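GGDEF and EAL domain-containing protein (PDB 6PWK) binds the second messenger c-di-GMP and probably acts as a LapD-type receptor linking its level to cell adhesion and biofilm formation in Vibrio cholerae. Local coordinates at residues W211-F223 and E264-G276. Numbering follows the deposited sequence.
With MG (magnesium ion), chain E; C2E (9,9'-[(2R,3R,3aS,5S,7aR,9R,10R,10aS,12S,14aR)-3,5,10,12-tetrahydroxy-5,12-dioxidooctahydro-2H,7H-difuro[3,2-d:3',2'-j][1,3,7,9,2,8]tetraoxadiphosphacyclododecine-2,9-diyl]bis(2-amino-1,9-dihydro-6H-purin-6-one)), chain C.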
loop_
_atom_site.group_PDB
_atom_site.type_symbol
_atom_site.label_atom_id
_atom_site.label_comp_id
_atom_site.label_asym_id
_atom_site.label_seq_id
_atom_site.Cartn_x
_atom_site.Cartn_y
_atom_site.Cartn_z
ATOM N N TRP A 211 -36.784 17.300 -20.694
ATOM C CA TRP A 211 -37.603 18.478 -20.451
ATOM C C TRP A 211 -36.775 19.744 -20.255
ATOM O O TRP A 211 -37.336 20.788 -19.908
ATOM C CB TRP A 211 -38.495 18.251 -19.225
ATOM C CG TRP A 211 -39.378 17.045 -19.340
ATOM C CD1 TRP A 211 -39.054 15.759 -19.015
ATOM C CD2 TRP A 211 -40.731 17.011 -19.811
ATOM N NE1 TRP A 211 -40.121 14.927 -19.256
ATOM C CE2 TRP A 211 -41.162 15.671 -19.745
ATOM C CE3 TRP A 211 -41.618 17.983 -20.282
ATOM C CZ2 TRP A 211 -42.442 15.279 -20.132
ATOM C CZ3 TRP A 211 -42.889 17.592 -20.667
ATOM C CH2 TRP A 211 -43.288 16.253 -20.590
ATOM N N GLY A 212 -35.464 19.677 -20.470
ATOM C CA GLY A 212 -34.600 20.821 -20.277
ATOM C C GLY A 212 -34.143 21.050 -18.854
ATOM O O GLY A 212 -33.345 21.966 -18.619
ATOM N N LYS A 213 -34.625 20.259 -17.899
ATOM C CA LYS A 213 -34.175 20.383 -16.519
ATOM C C LYS A 213 -32.712 19.972 -16.409
ATOM O O LYS A 213 -32.332 18.875 -16.827
ATOM C CB LYS A 213 -35.047 19.525 -15.602
ATOM C CG LYS A 213 -34.507 19.324 -14.187
ATOM C CD LYS A 213 -33.868 17.947 -14.025
ATOM C CE LYS A 213 -33.579 17.630 -12.565
ATOM N NZ LYS A 213 -32.684 18.636 -11.929
ATOM N N THR A 214 -31.891 20.855 -15.845
ATOM C CA THR A 214 -30.460 20.605 -15.704
ATOM C C THR A 214 -30.213 19.858 -14.396
ATOM O O THR A 214 -30.436 20.397 -13.308
ATOM C CB THR A 214 -29.672 21.913 -15.766
ATOM O OG1 THR A 214 -28.342 21.704 -15.273
ATOM C CG2 THR A 214 -30.360 23.010 -14.958
ATOM N N PHE A 215 -29.769 18.603 -14.507
ATOM C CA PHE A 215 -29.443 17.816 -13.321
ATOM C C PHE A 215 -28.224 18.393 -12.610
ATOM O O PHE A 215 -28.284 18.740 -11.425
ATOM C CB PHE A 215 -29.209 16.356 -13.716
ATOM C CG PHE A 215 -29.065 15.424 -12.547
ATOM C CD1 PHE A 215 -30.181 14.854 -11.957
ATOM C CD2 PHE A 215 -27.814 15.112 -12.043
ATOM C CE1 PHE A 215 -30.054 13.995 -10.883
ATOM C CE2 PHE A 215 -27.679 14.253 -10.968
ATOM C CZ PHE A 215 -28.801 13.694 -10.388
ATOM N N HIS A 216 -27.106 18.501 -13.325
ATOM C CA HIS A 216 -25.925 19.180 -12.815
ATOM C C HIS A 216 -25.051 19.574 -13.998
ATOM O O HIS A 216 -25.333 19.226 -15.146
ATOM C CB HIS A 216 -25.153 18.309 -11.810
ATOM C CG HIS A 216 -24.614 17.030 -12.380
ATOM N ND1 HIS A 216 -24.575 15.857 -11.657
ATOM C CD2 HIS A 216 -24.070 16.743 -13.587
ATOM C CE1 HIS A 216 -24.044 14.900 -12.399
ATOM N NE2 HIS A 216 -23.728 15.412 -13.575
ATOM N N ARG A 217 -23.982 20.305 -13.698
ATOM C CA ARG A 217 -22.947 20.635 -14.669
ATOM C C ARG A 217 -21.648 19.976 -14.232
ATOM O O ARG A 217 -21.123 20.290 -13.158
ATOM C CB ARG A 217 -22.766 22.148 -14.800
ATOM C CG ARG A 217 -23.722 22.810 -15.773
ATOM C CD ARG A 217 -23.507 24.311 -15.815
ATOM N NE ARG A 217 -24.671 25.028 -15.306
ATOM C CZ ARG A 217 -25.715 25.376 -16.051
ATOM N NH1 ARG A 217 -25.738 25.077 -17.344
ATOM N NH2 ARG A 217 -26.735 26.023 -15.506
ATOM N N GLU A 218 -21.136 19.065 -15.055
ATOM C CA GLU A 218 -19.871 18.410 -14.759
ATOM C C GLU A 218 -18.708 19.345 -15.062
ATOM O O GLU A 218 -18.702 20.042 -16.081
ATOM C CB GLU A 218 -19.727 17.118 -15.563
ATOM C CG GLU A 218 -18.445 16.356 -15.270
ATOM C CD GLU A 218 -18.404 14.997 -15.937
ATOM O OE1 GLU A 218 -19.323 14.691 -16.727
ATOM O OE2 GLU A 218 -17.453 14.232 -15.671
ATOM N N VAL A 219 -17.723 19.357 -14.170
ATOM C CA VAL A 219 -16.569 20.242 -14.274
ATOM C C VAL A 219 -15.416 19.477 -14.907
ATOM O O VAL A 219 -15.059 18.382 -14.451
ATOM C CB VAL A 219 -16.172 20.797 -12.897
ATOM C CG1 VAL A 219 -14.907 21.631 -13.003
ATOM C CG2 VAL A 219 -17.311 21.618 -12.310
ATOM N N PHE A 220 -14.833 20.049 -15.956
ATOM C CA PHE A 220 -13.655 19.496 -16.614
ATOM C C PHE A 220 -12.489 20.452 -16.421
ATOM O O PHE A 220 -12.620 21.654 -16.672
ATOM C CB PHE A 220 -13.913 19.263 -18.104
ATOM C CG PHE A 220 -14.969 18.237 -18.376
ATOM C CD1 PHE A 220 -15.019 17.068 -17.637
ATOM C CD2 PHE A 220 -15.920 18.447 -19.360
ATOM C CE1 PHE A 220 -15.990 16.123 -17.879
ATOM C CE2 PHE A 220 -16.898 17.505 -19.606
ATOM C CZ PHE A 220 -16.933 16.339 -18.863
ATOM N N SER A 221 -11.356 19.918 -15.977
ATOM C CA SER A 221 -10.189 20.725 -15.662
ATOM C C SER A 221 -9.140 20.607 -16.758
ATOM O O SER A 221 -8.899 19.520 -17.294
ATOM C CB SER A 221 -9.587 20.311 -14.316
ATOM O OG SER A 221 -10.520 20.489 -13.263
ATOM N N ALA A 222 -8.525 21.739 -17.088
ATOM C CA ALA A 222 -7.398 21.793 -18.005
ATOM C C ALA A 222 -6.520 22.969 -17.603
ATOM O O ALA A 222 -6.933 23.838 -16.833
ATOM C CB ALA A 222 -7.859 21.931 -19.461
ATOM N N PHE A 223 -5.296 22.985 -18.124
ATOM C CA PHE A 223 -4.407 24.112 -17.885
ATOM C C PHE A 223 -3.566 24.353 -19.129
ATOM O O PHE A 223 -3.430 23.481 -19.992
ATOM C CB PHE A 223 -3.512 23.890 -16.657
ATOM C CG PHE A 223 -2.483 22.809 -16.833
ATOM C CD1 PHE A 223 -1.221 23.106 -17.325
ATOM C CD2 PHE A 223 -2.771 21.499 -16.490
ATOM C CE1 PHE A 223 -0.270 22.116 -17.480
ATOM C CE2 PHE A 223 -1.824 20.504 -16.644
ATOM C CZ PHE A 223 -0.573 20.813 -17.139
ATOM N N GLU A 264 -22.853 32.468 -7.852
ATOM C CA GLU A 264 -23.092 32.568 -9.287
ATOM C C GLU A 264 -23.859 31.363 -9.814
ATOM O O GLU A 264 -24.958 31.504 -10.360
ATOM C CB GLU A 264 -21.759 32.721 -10.030
ATOM N N LEU A 265 -23.293 30.168 -9.660
ATOM C CA LEU A 265 -23.853 28.969 -10.273
ATOM C C LEU A 265 -25.019 28.452 -9.438
ATOM O O LEU A 265 -24.838 28.054 -8.282
ATOM C CB LEU A 265 -22.768 27.910 -10.440
ATOM C CG LEU A 265 -21.719 28.348 -11.465
ATOM C CD1 LEU A 265 -20.662 27.284 -11.673
ATOM C CD2 LEU A 265 -22.393 28.700 -12.783
ATOM N N THR A 266 -26.212 28.458 -10.033
ATOM C CA THR A 266 -27.436 28.078 -9.340
ATOM C C THR A 266 -27.637 26.570 -9.265
ATOM O O THR A 266 -28.388 26.102 -8.402
ATOM C CB THR A 266 -28.642 28.708 -10.036
ATOM O OG1 THR A 266 -28.791 28.135 -11.342
ATOM C CG2 THR A 266 -28.449 30.211 -10.176
ATOM N N ASP A 267 -26.994 25.809 -10.139
ATOM C CA ASP A 267 -27.204 24.378 -10.270
ATOM C C ASP A 267 -26.063 23.596 -9.632
ATOM O O ASP A 267 -24.965 24.124 -9.436
ATOM C CB ASP A 267 -27.330 24.001 -11.751
ATOM C CG ASP A 267 -28.582 24.570 -12.390
ATOM O OD1 ASP A 267 -29.677 24.389 -11.818
ATOM O OD2 ASP A 267 -28.469 25.202 -13.462
ATOM N N PRO A 268 -26.295 22.329 -9.280
ATOM C CA PRO A 268 -25.214 21.519 -8.713
ATOM C C PRO A 268 -24.083 21.322 -9.710
ATOM O O PRO A 268 -24.284 21.336 -10.926
ATOM C CB PRO A 268 -25.901 20.187 -8.379
ATOM C CG PRO A 268 -27.350 20.519 -8.276
ATOM C CD PRO A 268 -27.582 21.611 -9.274
ATOM N N LEU A 269 -22.880 21.140 -9.176
ATOM C CA LEU A 269 -21.685 20.917 -9.977
ATOM C C LEU A 269 -21.128 19.532 -9.678
ATOM O O LEU A 269 -21.003 19.147 -8.511
ATOM C CB LEU A 269 -20.630 21.989 -9.698
ATOM C CG LEU A 269 -21.010 23.415 -10.093
ATOM C CD1 LEU A 269 -19.860 24.361 -9.800
ATOM C CD2 LEU A 269 -21.399 23.473 -11.562
ATOM N N ALA A 270 -20.794 18.793 -10.732
ATOM C CA ALA A 270 -20.253 17.447 -10.611
ATOM C C ALA A 270 -18.736 17.507 -10.735
ATOM O O ALA A 270 -18.210 17.881 -11.789
ATOM C CB ALA A 270 -20.847 16.522 -11.672
ATOM N N ILE A 271 -18.039 17.138 -9.664
ATOM C CA ILE A 271 -16.580 17.166 -9.616
ATOM C C ILE A 271 -16.066 15.742 -9.767
ATOM O O ILE A 271 -16.447 14.851 -8.998
ATOM C CB ILE A 271 -16.072 17.793 -8.310
ATOM C CG1 ILE A 271 -16.672 19.185 -8.108
ATOM C CG2 ILE A 271 -14.553 17.861 -8.312
ATOM C CD1 ILE A 271 -16.227 19.846 -6.823
ATOM N N ASN A 272 -15.194 15.527 -10.751
ATOM C CA ASN A 272 -14.559 14.225 -10.915
ATOM C C ASN A 272 -13.495 14.014 -9.844
ATOM O O ASN A 272 -12.748 14.933 -9.493
ATOM C CB ASN A 272 -13.927 14.103 -12.302
ATOM C CG ASN A 272 -14.954 14.092 -13.416
ATOM O OD1 ASN A 272 -15.618 13.082 -13.655
ATOM N ND2 ASN A 272 -15.081 15.214 -14.114
ATOM N N ILE A 273 -13.427 12.790 -9.324
ATOM C CA ILE A 273 -12.442 12.407 -8.321
ATOM C C ILE A 273 -11.685 11.193 -8.840
ATOM O O ILE A 273 -12.300 10.210 -9.266
ATOM C CB ILE A 273 -13.096 12.091 -6.961
ATOM C CG1 ILE A 273 -13.962 13.262 -6.490
ATOM C CG2 ILE A 273 -12.035 11.759 -5.924
ATOM C CD1 ILE A 273 -13.184 14.528 -6.204
ATOM N N ALA A 274 -10.358 11.259 -8.805
ATOM C CA ALA A 274 -9.553 10.124 -9.228
ATOM C C ALA A 274 -9.559 9.037 -8.157
ATOM O O ALA A 274 -9.824 9.290 -6.979
ATOM C CB ALA A 274 -8.119 10.561 -9.530
ATOM N N GLN A 275 -9.265 7.805 -8.584
ATOM C CA GLN A 275 -9.253 6.688 -7.645
ATOM C C GLN A 275 -8.112 6.816 -6.644
ATOM O O GLN A 275 -8.292 6.546 -5.451
ATOM C CB GLN A 275 -9.159 5.361 -8.398
ATOM C CG GLN A 275 -8.999 4.149 -7.488
ATOM C CD GLN A 275 -9.200 2.834 -8.217
ATOM O OE1 GLN A 275 -9.833 2.785 -9.271
ATOM N NE2 GLN A 275 -8.661 1.759 -7.655
ATOM N N GLY A 276 -6.932 7.234 -7.108
ATOM C CA GLY A 276 -5.792 7.388 -6.223
ATOM C C GLY A 276 -5.999 8.401 -5.118
ATOM O O GLY A 276 -5.303 8.344 -4.098
HETATM MG MG MG E . -17.003 12.031 -15.186
HETATM P P1 C2E C . -14.897 11.918 -18.088
HETATM O O2P C2E C . -15.538 11.780 -16.733
HETATM O O1P C2E C . -15.515 10.832 -18.923
HETATM O "O5'" C2E C . -15.335 13.312 -18.827
HETATM C "C5'" C2E C . -15.865 13.234 -20.109
HETATM C "C4'" C2E C . -14.693 13.503 -21.093
HETATM O "O4'" C2E C . -15.085 13.342 -22.322
HETATM C "C3'" C2E C . -14.257 14.978 -21.040
HETATM O "O3'" C2E C . -13.068 15.054 -21.665
HETATM C "C2'" C2E C . -15.318 15.619 -21.948
HETATM O "O2'" C2E C . -14.866 16.969 -22.390
HETATM C "C1'" C2E C . -15.233 14.813 -22.967
HETATM N N9 C2E C . -16.321 14.680 -23.903
HETATM C C8 C2E C . -17.304 15.272 -23.181
HETATM N N7 C2E C . -18.430 15.217 -23.939
HETATM C C5 C2E C . -18.147 14.601 -25.081
HETATM C C6 C2E C . -18.966 14.224 -26.328
HETATM O O6 C2E C . -20.116 14.490 -26.423
HETATM N N1 C2E C . -18.333 13.538 -27.413
HETATM C C2 C2E C . -16.938 13.183 -27.366
HETATM N N2 C2E C . -16.242 12.482 -28.442
HETATM N N3 C2E C . -16.195 13.551 -26.172
HETATM C C4 C2E C . -16.841 14.266 -25.042
HETATM P P11 C2E C . -11.916 15.836 -20.762
HETATM O O21 C2E C . -12.098 17.309 -20.509
HETATM O O11 C2E C . -10.629 15.721 -21.538
HETATM O O5A C2E C . -11.826 14.863 -19.432
HETATM C C5A C2E C . -11.173 13.652 -19.699
HETATM C C4A C2E C . -11.026 12.876 -18.453
HETATM O O4A C2E C . -10.186 13.482 -17.657
HETATM C C3A C2E C . -12.497 12.781 -17.638
HETATM O O3A C2E C . -13.275 11.583 -18.108
HETATM C C2A C2E C . -12.214 12.665 -16.453
HETATM O O2A C2E C . -12.060 11.210 -16.095
HETATM C C1A C2E C . -10.807 13.460 -16.279
HETATM N N91 C2E C . -11.017 14.674 -15.825
HETATM C C81 C2E C . -11.397 15.780 -16.482
HETATM N N71 C2E C . -11.468 16.760 -15.561
HETATM C C51 C2E C . -11.139 16.255 -14.375
HETATM C C61 C2E C . -11.044 16.876 -12.987
HETATM O O61 C2E C . -11.296 18.022 -12.864
HETATM N N11 C2E C . -10.658 16.091 -11.855
HETATM C C21 C2E C . -10.354 14.697 -12.019
HETATM N N21 C2E C . -9.961 13.903 -10.864
HETATM N N31 C2E C . -10.451 14.110 -13.356
HETATM C C41 C2E C . -10.854 14.938 -14.532
HETATM O O HOH W 1 -13.969 17.445 -12.150
#
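R217 to V219 runs parallel to P268-A270, the strand axes inclined at 37°, and three backbone hydrogen bonds join them: R217 N to P268 O, A270 N to R217 O, and V219 N to A270 O at 2.8 Å. The side chains of E218 and A270 share one sheet face, those of R217 and L269 the other. On the first, A270 CB sits squarely over the H216 imidazole, 3.6 Å from its centroid, a CH-pi contact; both ring nitrogens are bonded elsewhere, ND1 to H302 and NE2 to K355, which fixes the ring's rotation. On the second, L269 CD2 lies against R217 CB at 3.8 Å. The R217 chain bends at chi3 and brings NH2 within 2.8 Å of D267 OD2 in a salt bridge, guanidinium and carboxylate planes 46° apart. In the TIM-like (beta/alpha) barrel of the EAL domain, strand 214-225 pairs antiparallel with 200-209 and parallel with 269-272, whose C-terminal end helps form the ligand site. E218, extended with CG anti to its backbone N (chi1 -178°), places OE2 2.3 Å from the magnesium ion, which N272, E304, D334 and c-di-GMP O2P also bind. Its OE1 forms a salt bridge with K355 and accepts a hydrogen bond from Q410. One face of the F220 ring packs against a ligand ribose, C3' over its centre, and S221 OG donates to guanine O61 at 2.6 Å. One water links V219 O and N272 N, with a weak bond to O61.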